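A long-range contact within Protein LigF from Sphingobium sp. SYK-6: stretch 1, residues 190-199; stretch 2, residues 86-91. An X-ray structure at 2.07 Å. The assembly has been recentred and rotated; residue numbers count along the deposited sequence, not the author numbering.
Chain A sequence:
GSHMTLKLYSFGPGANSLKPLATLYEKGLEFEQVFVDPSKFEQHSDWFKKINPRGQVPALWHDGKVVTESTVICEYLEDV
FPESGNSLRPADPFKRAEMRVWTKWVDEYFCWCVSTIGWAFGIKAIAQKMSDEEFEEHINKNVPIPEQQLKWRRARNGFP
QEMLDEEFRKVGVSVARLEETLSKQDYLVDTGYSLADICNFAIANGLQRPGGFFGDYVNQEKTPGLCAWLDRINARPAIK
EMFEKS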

# COMPACT_ATOMS: atom_id res chain seq x y z
N ASP A 190 -12.41 15.69 6.12
CA ASP A 190 -13.38 16.78 6.28
C ASP A 190 -12.77 18.17 6.09
O ASP A 190 -13.48 19.17 6.16
CB ASP A 190 -14.11 16.69 7.65
CG ASP A 190 -13.16 16.74 8.86
OD1 ASP A 190 -12.00 17.18 8.74
OD2 ASP A 190 -13.63 16.38 9.97
N THR A 191 -11.47 18.23 5.86
CA THR A 191 -10.82 19.49 5.48
C THR A 191 -11.05 19.81 3.99
O THR A 191 -10.67 20.87 3.50
CB THR A 191 -9.29 19.46 5.73
OG1 THR A 191 -8.77 18.18 5.34
CG2 THR A 191 -9.00 19.69 7.21
N GLY A 192 -11.67 18.87 3.28
CA GLY A 192 -12.04 19.11 1.89
C GLY A 192 -11.27 18.26 0.89
O GLY A 192 -10.52 17.36 1.25
N TYR A 193 -11.49 18.56 -0.38
CA TYR A 193 -10.95 17.79 -1.50
C TYR A 193 -9.45 17.58 -1.41
O TYR A 193 -8.70 18.54 -1.21
CB TYR A 193 -11.30 18.52 -2.79
CG TYR A 193 -10.93 17.85 -4.09
CD1 TYR A 193 -11.63 16.74 -4.55
CD2 TYR A 193 -9.92 18.37 -4.89
CE1 TYR A 193 -11.33 16.15 -5.77
CE2 TYR A 193 -9.61 17.80 -6.12
CZ TYR A 193 -10.32 16.69 -6.55
OH TYR A 193 -10.06 16.12 -7.77
N SER A 194 -9.01 16.33 -1.57
CA SER A 194 -7.60 16.01 -1.39
C SER A 194 -7.22 14.84 -2.29
O SER A 194 -8.07 14.30 -3.02
CB SER A 194 -7.30 15.67 0.07
OG SER A 194 -7.74 14.35 0.40
N LEU A 195 -5.95 14.46 -2.23
CA LEU A 195 -5.46 13.25 -2.88
C LEU A 195 -6.27 12.00 -2.48
O LEU A 195 -6.38 11.07 -3.27
CB LEU A 195 -3.97 13.01 -2.55
CG LEU A 195 -2.96 14.07 -3.02
CD1 LEU A 195 -1.54 13.61 -2.70
CD2 LEU A 195 -3.14 14.41 -4.50
N ALA A 196 -6.84 11.98 -1.27
CA ALA A 196 -7.74 10.87 -0.89
C ALA A 196 -8.89 10.73 -1.86
O ALA A 196 -9.19 9.61 -2.32
CB ALA A 196 -8.30 11.07 0.53
N ASP A 197 -9.56 11.84 -2.16
CA ASP A 197 -10.67 11.81 -3.10
C ASP A 197 -10.21 11.38 -4.49
O ASP A 197 -10.84 10.53 -5.12
CB ASP A 197 -11.38 13.16 -3.15
CG ASP A 197 -11.86 13.60 -1.77
OD1 ASP A 197 -12.87 13.04 -1.28
OD2 ASP A 197 -11.19 14.47 -1.16
N ILE A 198 -9.10 11.95 -4.95
CA ILE A 198 -8.58 11.66 -6.28
C ILE A 198 -8.23 10.16 -6.44
O ILE A 198 -8.63 9.51 -7.41
CB ILE A 198 -7.33 12.54 -6.59
CG1 ILE A 198 -7.75 13.98 -6.91
CG2 ILE A 198 -6.52 11.97 -7.75
CD1 ILE A 198 -6.55 14.95 -6.95
N CYS A 199 -7.50 9.61 -5.47
CA CYS A 199 -7.06 8.22 -5.56
C CYS A 199 -8.26 7.26 -5.53
O CYS A 199 -8.27 6.25 -6.24
CB CYS A 199 -6.08 7.88 -4.44
SG CYS A 199 -4.45 8.74 -4.58
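Stretch 2 (86-91) NSLRPA

Stretch 2 has no regular secondary structure; it lies as an irregular segment of chain against the turn that starts the helix at L195. The register runs antiparallel in sequence order: S194 lies nearest L88, their CA atoms 4.4 Å apart, while the earlier T191 lies nearest the later P90, CA to CA 6.7 Å.

One direct hydrogen bond fixes the backbones, L195 N to L88 O at 2.9 Å. L195 N is in the first turn of the helix, where amides have no carbonyl a turn earlier to bond, so a carbonyl from a distant segment can take its place. The rest of the helix start is settled locally. S194, the N-cap, holds chi1 at 77° (p), which brings OG to 3.0 Å from A196 N as a capping acceptor; D197, chi1 m, returns the favour by accepting from S194 N through OD2 at 2.9 Å.

L88 is the centre of the contact, with the largest buried area. Its CA-to-CB bond points sideways, and the m,t rotamer sets CD2 3.8 Å from Y193 CE2, while I198 CD1 lies against both methyls, 3.9 Å from L88 CD1 and 4.3 Å from L88 CD2. Y193, with chi1 t, also starts sideways, but its ring end comes nearer and meets L88 obliquely. L195 adopts the same m,t rotamer as L88 and divides its branches: CD2 packs 3.7 Å from L88 CB, CD1 3.8 Å from R89 CG. R89 thus offers its aliphatic stem here, while its guanidinium is bonded elsewhere in the structure.

Further along, P90 CG sits 3.7 Å from T191 OG1. The carbonyls of Y193 and S87, their O atoms 4.2 Å apart, are bridged by water 1, which donates to Y193 O at 2.8 Å and to S87 O at 3.1 Å.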

# COMPACT_ATOMS: atom_id res chain seq x y z
N ASN A 86 -4.70 24.34 -7.16
CA ASN A 86 -5.37 23.77 -5.99
C ASN A 86 -4.42 23.00 -5.06
O ASN A 86 -3.54 22.25 -5.51
CB ASN A 86 -6.53 22.87 -6.44
CG ASN A 86 -7.66 23.66 -7.06
OD1 ASN A 86 -7.97 24.75 -6.62
ND2 ASN A 86 -8.27 23.11 -8.11
N SER A 87 -4.57 23.22 -3.76
CA SER A 87 -3.75 22.50 -2.79
C SER A 87 -4.39 21.15 -2.41
O SER A 87 -5.52 21.12 -1.92
CB SER A 87 -3.54 23.36 -1.54
OG SER A 87 -2.85 22.61 -0.56
N LEU A 88 -3.69 20.04 -2.65
CA LEU A 88 -4.38 18.73 -2.61
C LEU A 88 -3.99 17.87 -1.41
O LEU A 88 -4.40 16.73 -1.31
CB LEU A 88 -4.12 17.96 -3.91
CG LEU A 88 -4.59 18.66 -5.20
CD1 LEU A 88 -4.13 17.94 -6.48
CD2 LEU A 88 -6.10 18.81 -5.19
N ARG A 89 -3.20 18.43 -0.48
CA ARG A 89 -3.01 17.77 0.82
C ARG A 89 -3.35 18.75 1.92
O ARG A 89 -3.00 19.92 1.82
CB ARG A 89 -1.57 17.28 1.02
CG ARG A 89 -1.06 16.25 0.03
CD ARG A 89 0.32 15.70 0.50
NE ARG A 89 1.33 16.75 0.53
CZ ARG A 89 2.62 16.60 0.22
NH1 ARG A 89 3.11 15.42 -0.16
NH2 ARG A 89 3.43 17.65 0.28
N PRO A 90 -4.04 18.28 2.98
CA PRO A 90 -4.31 19.14 4.14
C PRO A 90 -3.02 19.73 4.70
O PRO A 90 -2.00 19.03 4.72
CB PRO A 90 -4.94 18.19 5.17
CG PRO A 90 -5.44 17.01 4.38
CD PRO A 90 -4.51 16.90 3.16
N ALA A 91 -3.06 20.98 5.17
CA ALA A 91 -1.90 21.55 5.87
C ALA A 91 -1.76 20.94 7.28
O ALA A 91 -0.65 20.78 7.81
CB ALA A 91 -2.02 23.09 5.94
O HOH W 1 -6.42 19.11 0.28
O HOH W 2 -8.37 21.69 -2.56